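Putative HMP/thiamine permease protein YkoE (Bacillus subtilis, PDB 5EDL) binds thiamine as the membrane-embedded S component of an ECF-type transporter that could import thiamine and/or hydroxymethylpyrimidine. Local coordinates at residues Ser1-Ser14 against Met57-Ala71. Numbering follows the deposited sequence.
Sequences SWKVKEIVIMSVIS and MIRKPGAALVSEIIA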
loop_
_atom_site.group_PDB
_atom_site.type_symbol
_atom_site.label_atom_id
_atom_site.label_comp_id
_atom_site.label_asym_id
_atom_site.label_seq_id
_atom_site.Cartn_x
_atom_site.Cartn_y
_atom_site.Cartn_z
ATOM N N SER A 1 -17.102 -3.037 12.686
ATOM C CA SER A 1 -17.834 -4.015 11.883
ATOM C C SER A 1 -17.979 -3.550 10.436
ATOM O O SER A 1 -18.570 -2.505 10.176
ATOM C CB SER A 1 -19.208 -4.273 12.490
ATOM O OG SER A 1 -19.944 -5.203 11.721
ATOM N N TRP A 2 -17.420 -4.320 9.502
ATOM C CA TRP A 2 -17.464 -3.978 8.083
ATOM C C TRP A 2 -18.881 -3.887 7.510
ATOM O O TRP A 2 -19.752 -4.676 7.854
ATOM C CB TRP A 2 -16.674 -5.006 7.261
ATOM C CG TRP A 2 -15.197 -4.868 7.355
ATOM C CD1 TRP A 2 -14.408 -5.190 8.420
ATOM C CD2 TRP A 2 -14.316 -4.389 6.330
ATOM N NE1 TRP A 2 -13.087 -4.929 8.122
ATOM C CE2 TRP A 2 -13.007 -4.440 6.845
ATOM C CE3 TRP A 2 -14.512 -3.917 5.022
ATOM C CZ2 TRP A 2 -11.889 -4.042 6.097
ATOM C CZ3 TRP A 2 -13.406 -3.521 4.279
ATOM C CH2 TRP A 2 -12.108 -3.583 4.823
ATOM N N LYS A 3 -19.079 -2.936 6.604
ATOM C CA LYS A 3 -20.321 -2.811 5.856
ATOM C C LYS A 3 -20.108 -3.339 4.446
ATOM O O LYS A 3 -18.986 -3.346 3.950
ATOM C CB LYS A 3 -20.789 -1.357 5.800
ATOM C CG LYS A 3 -20.903 -0.680 7.155
ATOM C CD LYS A 3 -21.347 0.767 7.009
ATOM C CE LYS A 3 -21.646 1.396 8.366
ATOM N NZ LYS A 3 -21.539 2.878 8.316
ATOM N N VAL A 4 -21.194 -3.770 3.816
ATOM C CA VAL A 4 -21.158 -4.294 2.458
ATOM C C VAL A 4 -20.475 -3.304 1.540
ATOM O O VAL A 4 -19.541 -3.658 0.820
ATOM C CB VAL A 4 -22.575 -4.594 1.927
ATOM C CG1 VAL A 4 -22.532 -4.897 0.436
ATOM C CG2 VAL A 4 -23.194 -5.737 2.709
ATOM N N LYS A 5 -20.914 -2.050 1.609
ATOM C CA LYS A 5 -20.351 -0.998 0.770
ATOM C C LYS A 5 -18.838 -0.840 0.960
ATOM O O LYS A 5 -18.130 -0.520 0.014
ATOM C CB LYS A 5 -21.052 0.334 1.036
ATOM C CG LYS A 5 -20.916 0.868 2.453
ATOM C CD LYS A 5 -21.762 2.129 2.641
ATOM C CE LYS A 5 -21.591 2.737 4.022
ATOM N NZ LYS A 5 -22.528 3.897 4.256
ATOM N N GLU A 6 -18.343 -1.069 2.173
ATOM C CA GLU A 6 -16.904 -0.942 2.422
ATOM C C GLU A 6 -16.145 -2.101 1.775
ATOM O O GLU A 6 -15.087 -1.906 1.177
ATOM C CB GLU A 6 -16.616 -0.877 3.920
ATOM C CG GLU A 6 -17.106 0.421 4.581
ATOM C CD GLU A 6 -17.166 0.322 6.095
ATOM O OE1 GLU A 6 -17.323 -0.802 6.612
ATOM O OE2 GLU A 6 -17.042 1.360 6.767
ATOM N N ILE A 7 -16.691 -3.305 1.906
ATOM C CA ILE A 7 -16.107 -4.470 1.262
ATOM C C ILE A 7 -16.071 -4.203 -0.247
ATOM O O ILE A 7 -15.037 -4.390 -0.896
ATOM C CB ILE A 7 -16.891 -5.769 1.607
ATOM C CG1 ILE A 7 -16.735 -6.098 3.097
ATOM C CG2 ILE A 7 -16.392 -6.940 0.778
ATOM C CD1 ILE A 7 -17.669 -7.197 3.600
ATOM N N VAL A 8 -17.175 -3.702 -0.787
ATOM C CA VAL A 8 -17.262 -3.383 -2.207
ATOM C C VAL A 8 -16.289 -2.293 -2.664
ATOM O O VAL A 8 -15.627 -2.458 -3.691
ATOM C CB VAL A 8 -18.686 -2.947 -2.597
ATOM C CG1 VAL A 8 -18.723 -2.515 -4.055
ATOM C CG2 VAL A 8 -19.679 -4.077 -2.352
ATOM N N ILE A 9 -16.207 -1.180 -1.933
ATOM C CA ILE A 9 -15.302 -0.094 -2.329
ATOM C C ILE A 9 -13.838 -0.534 -2.236
ATOM O O ILE A 9 -12.990 -0.127 -3.043
ATOM C CB ILE A 9 -15.490 1.173 -1.472
ATOM C CG1 ILE A 9 -14.495 2.243 -1.901
ATOM C CG2 ILE A 9 -15.255 0.881 -0.006
ATOM C CD1 ILE A 9 -14.441 3.416 -0.976
ATOM N N MET A 10 -13.546 -1.362 -1.241
ATOM C CA MET A 10 -12.200 -1.876 -1.079
ATOM C C MET A 10 -11.801 -2.693 -2.310
ATOM O O MET A 10 -10.686 -2.582 -2.805
ATOM C CB MET A 10 -12.076 -2.721 0.188
ATOM C CG MET A 10 -10.671 -3.278 0.348
ATOM S SD MET A 10 -10.416 -4.388 1.727
ATOM C CE MET A 10 -11.695 -5.621 1.471
ATOM N N SER A 11 -12.736 -3.487 -2.815
ATOM C CA SER A 11 -12.495 -4.303 -3.997
ATOM C C SER A 11 -12.257 -3.465 -5.250
ATOM O O SER A 11 -11.356 -3.763 -6.036
ATOM C CB SER A 11 -13.671 -5.253 -4.231
ATOM O OG SER A 11 -13.792 -6.177 -3.169
ATOM N N VAL A 12 -13.064 -2.429 -5.458
ATOM C CA VAL A 12 -12.876 -1.607 -6.646
ATOM C C VAL A 12 -11.497 -0.954 -6.632
ATOM O O VAL A 12 -10.820 -0.927 -7.652
ATOM C CB VAL A 12 -13.972 -0.528 -6.796
ATOM C CG1 VAL A 12 -15.350 -1.167 -6.720
ATOM C CG2 VAL A 12 -13.817 0.556 -5.755
ATOM N N ILE A 13 -11.076 -0.450 -5.475
ATOM C CA ILE A 13 -9.749 0.146 -5.344
ATOM C C ILE A 13 -8.635 -0.874 -5.635
ATOM O O ILE A 13 -7.653 -0.551 -6.300
ATOM C CB ILE A 13 -9.535 0.745 -3.939
ATOM C CG1 ILE A 13 -10.495 1.915 -3.710
ATOM C CG2 ILE A 13 -8.089 1.208 -3.762
ATOM C CD1 ILE A 13 -10.276 3.079 -4.657
ATOM N N SER A 14 -8.805 -2.100 -5.144
ATOM C CA SER A 14 -7.823 -3.166 -5.350
ATOM C C SER A 14 -7.668 -3.494 -6.819
ATOM O O SER A 14 -6.556 -3.698 -7.323
ATOM C CB SER A 14 -8.227 -4.432 -4.587
ATOM O OG SER A 14 -8.209 -4.206 -3.197
ATOM N N MET A 57 -8.718 4.873 4.393
ATOM C CA MET A 57 -10.094 5.196 4.009
ATOM C C MET A 57 -11.119 4.550 4.927
ATOM O O MET A 57 -12.059 5.201 5.355
ATOM C CB MET A 57 -10.397 4.757 2.573
ATOM C CG MET A 57 -9.776 5.608 1.474
ATOM S SD MET A 57 -10.366 5.022 -0.144
ATOM C CE MET A 57 -11.848 4.141 0.383
ATOM N N ILE A 58 -10.934 3.262 5.211
ATOM C CA ILE A 58 -11.982 2.462 5.832
ATOM C C ILE A 58 -11.788 2.341 7.340
ATOM O O ILE A 58 -12.754 2.378 8.099
ATOM C CB ILE A 58 -12.047 1.060 5.191
ATOM C CG1 ILE A 58 -12.459 1.192 3.722
ATOM C CG2 ILE A 58 -12.992 0.157 5.974
ATOM C CD1 ILE A 58 -12.353 -0.096 2.928
ATOM N N ARG A 59 -10.530 2.202 7.752
ATOM C CA ARG A 59 -10.130 2.272 9.153
ATOM C C ARG A 59 -10.732 1.143 9.990
ATOM O O ARG A 59 -11.151 1.354 11.118
ATOM C CB ARG A 59 -10.499 3.651 9.734
ATOM C CG ARG A 59 -9.830 4.790 8.957
ATOM C CD ARG A 59 -9.915 6.166 9.620
ATOM N NE ARG A 59 -9.120 7.115 8.845
ATOM C CZ ARG A 59 -8.941 8.392 9.141
ATOM N NH1 ARG A 59 -9.518 8.925 10.207
ATOM N NH2 ARG A 59 -8.186 9.144 8.352
ATOM N N LYS A 60 -10.754 -0.061 9.425
ATOM C CA LYS A 60 -11.225 -1.233 10.138
ATOM C C LYS A 60 -10.218 -2.377 9.936
ATOM O O LYS A 60 -9.464 -2.374 8.974
ATOM C CB LYS A 60 -12.624 -1.623 9.664
ATOM C CG LYS A 60 -13.660 -0.525 9.914
ATOM C CD LYS A 60 -15.064 -0.930 9.552
ATOM C CE LYS A 60 -16.056 0.186 9.934
ATOM N NZ LYS A 60 -17.425 -0.083 9.440
ATOM N N PRO A 61 -10.189 -3.329 10.871
ATOM C CA PRO A 61 -9.162 -4.372 10.849
ATOM C C PRO A 61 -9.250 -5.218 9.586
ATOM O O PRO A 61 -10.337 -5.543 9.128
ATOM C CB PRO A 61 -9.475 -5.207 12.098
ATOM C CG PRO A 61 -10.278 -4.275 12.996
ATOM C CD PRO A 61 -11.074 -3.428 12.049
ATOM N N GLY A 62 -8.098 -5.550 9.031
ATOM C CA GLY A 62 -8.039 -6.390 7.853
ATOM C C GLY A 62 -8.006 -5.641 6.536
ATOM O O GLY A 62 -7.788 -6.252 5.493
ATOM N N ALA A 63 -8.217 -4.326 6.564
ATOM C CA ALA A 63 -8.250 -3.550 5.319
ATOM C C ALA A 63 -6.937 -3.636 4.547
ATOM O O ALA A 63 -6.935 -3.852 3.335
ATOM C CB ALA A 63 -8.584 -2.077 5.600
ATOM N N ALA A 64 -5.830 -3.453 5.255
ATOM C CA ALA A 64 -4.519 -3.402 4.625
ATOM C C ALA A 64 -4.190 -4.763 4.030
ATOM O O ALA A 64 -3.634 -4.846 2.953
ATOM C CB ALA A 64 -3.443 -2.989 5.620
ATOM N N LEU A 65 -4.556 -5.817 4.750
ATOM C CA LEU A 65 -4.206 -7.172 4.346
ATOM C C LEU A 65 -5.041 -7.617 3.151
ATOM O O LEU A 65 -4.498 -8.065 2.142
ATOM C CB LEU A 65 -4.398 -8.154 5.508
ATOM C CG LEU A 65 -4.298 -9.640 5.146
ATOM C CD1 LEU A 65 -2.927 -9.926 4.515
ATOM C CD2 LEU A 65 -4.514 -10.504 6.391
ATOM N N VAL A 66 -6.359 -7.491 3.272
ATOM C CA VAL A 66 -7.257 -8.011 2.253
ATOM C C VAL A 66 -7.195 -7.217 0.956
ATOM O O VAL A 66 -7.178 -7.798 -0.120
ATOM C CB VAL A 66 -8.717 -8.053 2.740
ATOM C CG1 VAL A 66 -9.614 -8.590 1.626
ATOM C CG2 VAL A 66 -8.834 -8.937 3.978
ATOM N N SER A 67 -7.144 -5.899 1.047
ATOM C CA SER A 67 -7.044 -5.084 -0.160
ATOM C C SER A 67 -5.807 -5.470 -1.006
ATOM O O SER A 67 -5.895 -5.555 -2.222
ATOM C CB SER A 67 -6.999 -3.603 0.205
ATOM O OG SER A 67 -5.828 -3.297 0.942
ATOM N N GLU A 68 -4.664 -5.697 -0.358
ATOM C CA GLU A 68 -3.431 -6.046 -1.062
ATOM C C GLU A 68 -3.533 -7.447 -1.695
ATOM O O GLU A 68 -3.028 -7.674 -2.795
ATOM C CB GLU A 68 -2.231 -5.966 -0.100
ATOM C CG GLU A 68 -0.834 -6.262 -0.704
ATOM C CD GLU A 68 -0.280 -5.144 -1.596
ATOM O OE1 GLU A 68 -0.979 -4.133 -1.838
ATOM O OE2 GLU A 68 0.859 -5.289 -2.079
ATOM N N ILE A 69 -4.161 -8.381 -0.986
ATOM C CA ILE A 69 -4.391 -9.714 -1.535
ATOM C C ILE A 69 -5.222 -9.632 -2.818
ATOM O O ILE A 69 -4.856 -10.223 -3.846
ATOM C CB ILE A 69 -5.081 -10.638 -0.515
ATOM C CG1 ILE A 69 -4.111 -10.978 0.621
ATOM C CG2 ILE A 69 -5.616 -11.931 -1.199
ATOM C CD1 ILE A 69 -4.768 -11.656 1.791
ATOM N N ILE A 70 -6.323 -8.889 -2.771
ATOM C CA ILE A 70 -7.175 -8.744 -3.948
ATOM C C ILE A 70 -6.422 -8.078 -5.113
ATOM O O ILE A 70 -6.516 -8.528 -6.260
ATOM C CB ILE A 70 -8.442 -7.933 -3.628
ATOM C CG1 ILE A 70 -9.320 -8.693 -2.621
ATOM C CG2 ILE A 70 -9.214 -7.643 -4.899
ATOM C CD1 ILE A 70 -10.416 -7.824 -1.978
ATOM N N ALA A 71 -5.686 -7.008 -4.815
ATOM C CA ALA A 71 -4.892 -6.337 -5.834
ATOM C C ALA A 71 -3.871 -7.307 -6.472
ATOM O O ALA A 71 -3.697 -7.310 -7.681
ATOM C CB ALA A 71 -4.170 -5.105 -5.239
HETATM O O HOH W 1 -18.697 2.194 10.108
HETATM O O HOH W 2 -15.072 3.308 7.287
#
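Met10 fills, as a knob, a hole formed by Ala63, Val66 and Ser67 of helix 63-71 and by Ile58 at the end of helix 49-58, where helix 4-14 crosses helix 63-71 at -44° in the membrane bundle of this S component. Its CG stands anti to the backbone N (chi1 179°), sending the flexible chain straight across before it bends to lay CE on Val66 CG1 (3.6 Å). Farther along, small residues let the backbones converge: Ser14 CB presses tightly on Ile70 CG2, and Ser14 O meets Ala71 CA at 3.5 Å.

At the other end, Trp2 lies with its edge against the type II turn Lys60-Ala63, whose Gly62 takes a positive phi that suits glycine, and one face on Ile58 and Lys60. Ile58 CG2 sits over the six-membered ring, Lys60 CB lies off-centre on the same face, and Ala63 CB touches the rim. NE1, on that edge, donates to Pro61 O (3.0 Å) almost in the ring plane. A leucine in place of Trp2 would probably open a gap beside Ile58 and strip Pro61 O of this donor.

Lys60, long enough to run past the indole, brings NZ to Ser1 O (2.8 Å), above the carbonyl plane. The carboxylate of Glu6 supplies the opposite charge in a salt bridge: its OE1 receives NZ at 2.9 Å on the syn lone pair and Lys3 N at 2.8 Å from the anti side, tilted out of the carboxylate plane.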